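Local coordinates for protein tannase (Lactobacillus plantarum, PDB 3WA7) that probably hydrolyses the galloyl ester bonds of tannins, as a tannase of the alpha/beta-hydrolase fold, at residues D196-S201 with A408-I413. Residues are numbered along the deposited sequence; the frame is centred on the assembly and turned at random. Where two conformers were deposited one is given.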
ATOM      1  N   ASP A 196     -12.921  -9.020  -7.716  1.00  7.90           N
ATOM      2  CA  ASP A 196     -13.146  -8.713  -6.310  1.00  8.44           C
ATOM      3  C   ASP A 196     -12.342  -9.762  -5.548  1.00  9.04           C
ATOM      4  O   ASP A 196     -12.182 -10.890  -6.021  1.00 10.00           O
ATOM      5  CB  ASP A 196     -14.638  -8.810  -5.959  1.00  9.82           C
ATOM      6  CG  ASP A 196     -15.213 -10.191  -6.211  1.00 11.26           C
ATOM      7  OD1 ASP A 196     -15.490 -10.913  -5.229  1.00 13.09           O
ATOM      8  OD2 ASP A 196     -15.388 -10.554  -7.393  1.00  9.23           O
ATOM      9  N   ILE A 197     -11.817  -9.395  -4.384  1.00  7.21           N
ATOM     10  CA  ILE A 197     -11.014 -10.330  -3.607  1.00  6.26           C
ATOM     11  C   ILE A 197     -11.563 -10.577  -2.209  1.00  6.21           C
ATOM     12  O   ILE A 197     -12.516  -9.929  -1.775  1.00  6.00           O
ATOM     13  CB  ILE A 197      -9.552  -9.846  -3.510  1.00  5.59           C
ATOM     14  CG1 ILE A 197      -9.496  -8.476  -2.828  1.00  6.12           C
ATOM     15  CG2 ILE A 197      -8.938  -9.787  -4.911  1.00  5.93           C
ATOM     16  CD1 ILE A 197      -8.090  -7.927  -2.660  1.00  5.46           C
ATOM     17  N   PHE A 198     -10.939 -11.517  -1.509  1.00  5.74           N
ATOM     18  CA  PHE A 198     -11.353 -11.913  -0.167  1.00  6.17           C
ATOM     19  C   PHE A 198     -10.858 -11.017   0.969  1.00  6.15           C
ATOM     20  O   PHE A 198     -11.628 -10.650   1.856  1.00  7.57           O
ATOM     21  CB  PHE A 198     -10.895 -13.352   0.088  1.00  6.00           C
ATOM     22  CG  PHE A 198     -11.246 -13.875   1.454  1.00  6.74           C
ATOM     23  CD1 PHE A 198     -12.569 -14.126   1.799  1.00  8.70           C
ATOM     24  CD2 PHE A 198     -10.247 -14.145   2.384  1.00  7.89           C
ATOM     25  CE1 PHE A 198     -12.894 -14.645   3.056  1.00  8.04           C
ATOM     26  CE2 PHE A 198     -10.560 -14.664   3.646  1.00 10.49           C
ATOM     27  CZ  PHE A 198     -11.887 -14.915   3.980  1.00  9.19           C
ATOM     28  N   ALA A 199      -9.578 -10.672   0.949  1.00  5.85           N
ATOM     29  CA  ALA A 199      -9.027  -9.846   2.015  1.00  5.87           C
ATOM     30  C   ALA A 199      -7.882  -8.973   1.542  1.00  7.15           C
ATOM     31  O   ALA A 199      -7.239  -9.256   0.528  1.00  4.48           O
ATOM     32  CB  ALA A 199      -8.564 -10.732   3.167  1.00  5.73           C
ATOM     33  N   VAL A 200      -7.629  -7.914   2.302  1.00  5.73           N
ATOM     34  CA  VAL A 200      -6.579  -6.961   1.984  1.00  5.67           C
ATOM     35  C   VAL A 200      -5.548  -6.817   3.096  1.00  6.86           C
ATOM     36  O   VAL A 200      -5.903  -6.633   4.261  1.00  7.74           O
ATOM     37  CB  VAL A 200      -7.167  -5.543   1.742  1.00  5.14           C
ATOM     38  CG1 VAL A 200      -6.041  -4.512   1.641  1.00  6.33           C
ATOM     39  CG2 VAL A 200      -8.004  -5.529   0.481  1.00  5.77           C
ATOM     40  N   SER A 201      -4.276  -6.912   2.725  1.00  5.61           N
ATOM     41  CA  SER A 201      -3.182  -6.692   3.656  1.00  6.54           C
ATOM     42  C   SER A 201      -2.422  -5.521   3.045  1.00  6.12           C
ATOM     43  O   SER A 201      -2.059  -5.554   1.864  1.00  6.35           O
ATOM     44  CB  SER A 201      -2.257  -7.902   3.760  1.00  7.20           C
ATOM     45  OG  SER A 201      -1.123  -7.560   4.539  1.00  7.68           O
ATOM     46  N   ALA A 408     -13.915  -5.998  -0.460  1.00  7.30           N
ATOM     47  CA  ALA A 408     -13.411  -7.095   0.364  1.00  7.14           C
ATOM     48  C   ALA A 408     -13.938  -6.865   1.778  1.00  8.34           C
ATOM     49  O   ALA A 408     -14.016  -5.727   2.238  1.00  7.94           O
ATOM     50  CB  ALA A 408     -11.882  -7.096   0.365  1.00  6.62           C
ATOM     51  N   LYS A 409     -14.294  -7.939   2.475  1.00  7.96           N
ATOM     52  CA  LYS A 409     -14.839  -7.797   3.818  1.00  9.68           C
ATOM     53  C   LYS A 409     -13.811  -7.805   4.948  1.00  8.82           C
ATOM     54  O   LYS A 409     -14.134  -7.443   6.081  1.00  8.45           O
ATOM     55  CB  LYS A 409     -15.881  -8.893   4.067  1.00 10.24           C
ATOM     56  CG  LYS A 409     -17.020  -8.904   3.049  1.00 15.89           C
ATOM     57  CD  LYS A 409     -17.712  -7.541   2.970  1.00 19.17           C
ATOM     58  CE  LYS A 409     -18.777  -7.520   1.881  1.00 23.71           C
ATOM     59  NZ  LYS A 409     -19.462  -6.200   1.790  1.00 28.19           N
ATOM     60  N   HIS A 410     -12.576  -8.186   4.641  1.00  7.54           N
ATOM     61  CA  HIS A 410     -11.531  -8.278   5.664  1.00  8.33           C
ATOM     62  C   HIS A 410     -10.289  -7.466   5.324  1.00  7.96           C
ATOM     63  O   HIS A 410      -9.698  -7.642   4.255  1.00  7.09           O
ATOM     64  CB  HIS A 410     -11.149  -9.747   5.848  1.00  8.68           C
ATOM     65  CG  HIS A 410     -12.330 -10.661   5.948  1.00 10.52           C
ATOM     66  ND1 HIS A 410     -13.176 -10.667   7.035  1.00 11.29           N
ATOM     67  CD2 HIS A 410     -12.833 -11.566   5.075  1.00 11.31           C
ATOM     68  CE1 HIS A 410     -14.151 -11.535   6.827  1.00 12.30           C
ATOM     69  NE2 HIS A 410     -13.966 -12.094   5.645  1.00 11.31           N
ATOM     70  N   TRP A 411      -9.878  -6.606   6.257  1.00  8.11           N
ATOM     71  CA  TRP A 411      -8.720  -5.735   6.058  1.00  7.43           C
ATOM     72  C   TRP A 411      -7.710  -5.743   7.204  1.00  7.86           C
ATOM     73  O   TRP A 411      -8.086  -5.767   8.377  1.00  8.75           O
ATOM     74  CB  TRP A 411      -9.179  -4.282   5.874  1.00  7.18           C
ATOM     75  CG  TRP A 411     -10.111  -4.060   4.733  1.00  5.60           C
ATOM     76  CD1 TRP A 411     -11.375  -4.558   4.598  1.00  7.81           C
ATOM     77  CD2 TRP A 411      -9.847  -3.307   3.544  1.00  6.94           C
ATOM     78  NE1 TRP A 411     -11.912  -4.165   3.396  1.00  7.98           N
ATOM     79  CE2 TRP A 411     -10.997  -3.396   2.729  1.00  6.30           C
ATOM     80  CE3 TRP A 411      -8.752  -2.562   3.088  1.00  7.31           C
ATOM     81  CZ2 TRP A 411     -11.083  -2.770   1.477  1.00  6.23           C
ATOM     82  CZ3 TRP A 411      -8.837  -1.938   1.843  1.00  5.75           C
ATOM     83  CH2 TRP A 411      -9.998  -2.049   1.053  1.00  6.22           C
ATOM     84  N   ARG A 412      -6.428  -5.700   6.851  1.00  7.67           N
ATOM     85  CA  ARG A 412      -5.353  -5.630   7.835  1.00  7.49           C
ATOM     86  C   ARG A 412      -4.426  -4.516   7.368  1.00  7.40           C
ATOM     87  O   ARG A 412      -3.806  -4.605   6.304  1.00  7.61           O
ATOM     88  CB  ARG A 412      -4.575  -6.944   7.938  1.00  7.67           C
ATOM     89  CG  ARG A 412      -3.504  -6.903   9.033  1.00  8.95           C
ATOM     90  CD  ARG A 412      -2.866  -8.269   9.254  1.00  9.02           C
ATOM     91  NE  ARG A 412      -1.995  -8.303  10.430  1.00  9.76           N
ATOM     92  CZ  ARG A 412      -0.740  -7.864  10.459  1.00 10.87           C
ATOM     93  NH1 ARG A 412      -0.185  -7.347   9.373  1.00 10.32           N
ATOM     94  NH2 ARG A 412      -0.034  -7.953  11.579  1.00 11.85           N
ATOM     95  N   ILE A 413      -4.348  -3.458   8.162  1.00  6.57           N
ATOM     96  CA  ILE A 413      -3.530  -2.307   7.821  1.00  6.54           C
ATOM     97  C   ILE A 413      -2.487  -2.007   8.885  1.00  7.74           C
ATOM     98  O   ILE A 413      -2.777  -2.059  10.082  1.00  7.78           O
ATOM     99  CB  ILE A 413      -4.414  -1.054   7.655  1.00  4.92           C
ATOM    100  CG1 ILE A 413      -5.511  -1.327   6.619  1.00  6.09           C
ATOM    101  CG2 ILE A 413      -3.557   0.145   7.265  1.00  5.99           C
ATOM    102  CD1 ILE A 413      -6.517  -0.206   6.491  0.55  7.21           C
TER
HETATM  103  O   HOH W   1     -14.328 -10.752   1.519  1.00  7.98           O
HETATM  104  O   HOH W   2      -1.007  -6.117   7.013  1.00 12.61           O
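V200 and R412 hold two neighbouring parallel strands of the alpha/beta-hydrolase sheet together. V200 N donates to H410 O at 2.9 Å, and R412 N donates to V200 O at 2.8 Å. Thus V200 uses both its N-H and its C=O on the same partner strand, gripping the residues before and after W411. Segments 199-201 and 410-413 run in the same direction, 3° apart. Just before the strands begin, the backbones stand further apart, and water 1 joins F198 O to K409 N. At the other end water 2 donates to S201 OG and R412 O and accepts from R412 NH1. S201 OG also bonds to N160, and the extended R412 chain carries its NH2 to a salt bridge with D456. The S201 side chain lies near, without touching, what is probably the nucleophile elbow of the fold.

On the face of V200 and W411, the two side chains lie side by side. V200 CG2 sits over the six-membered ring of W411 as a CH-pi contact, 3.9 Å from its centroid and 8° off the normal. W411 NE1 also donates to A408 O at 2.9 Å, just before the strand. The donor stands above the carbonyl plane, so this bond only helps to set the indole. A408 CB points toward segment 196-201 and touches I197 O in the loop ahead of the strand. Helices 164-174 and 425-436 also pack against W411.

The other face carries A199 and H410, with helix 457-468 touching H410. F198 has CG anti to its backbone N (chi1 179°), which brings its ring back to the imidazole. The two rings meet obliquely, with H410 CD2 over one phenyl face, 3.6 Å from F198 CZ.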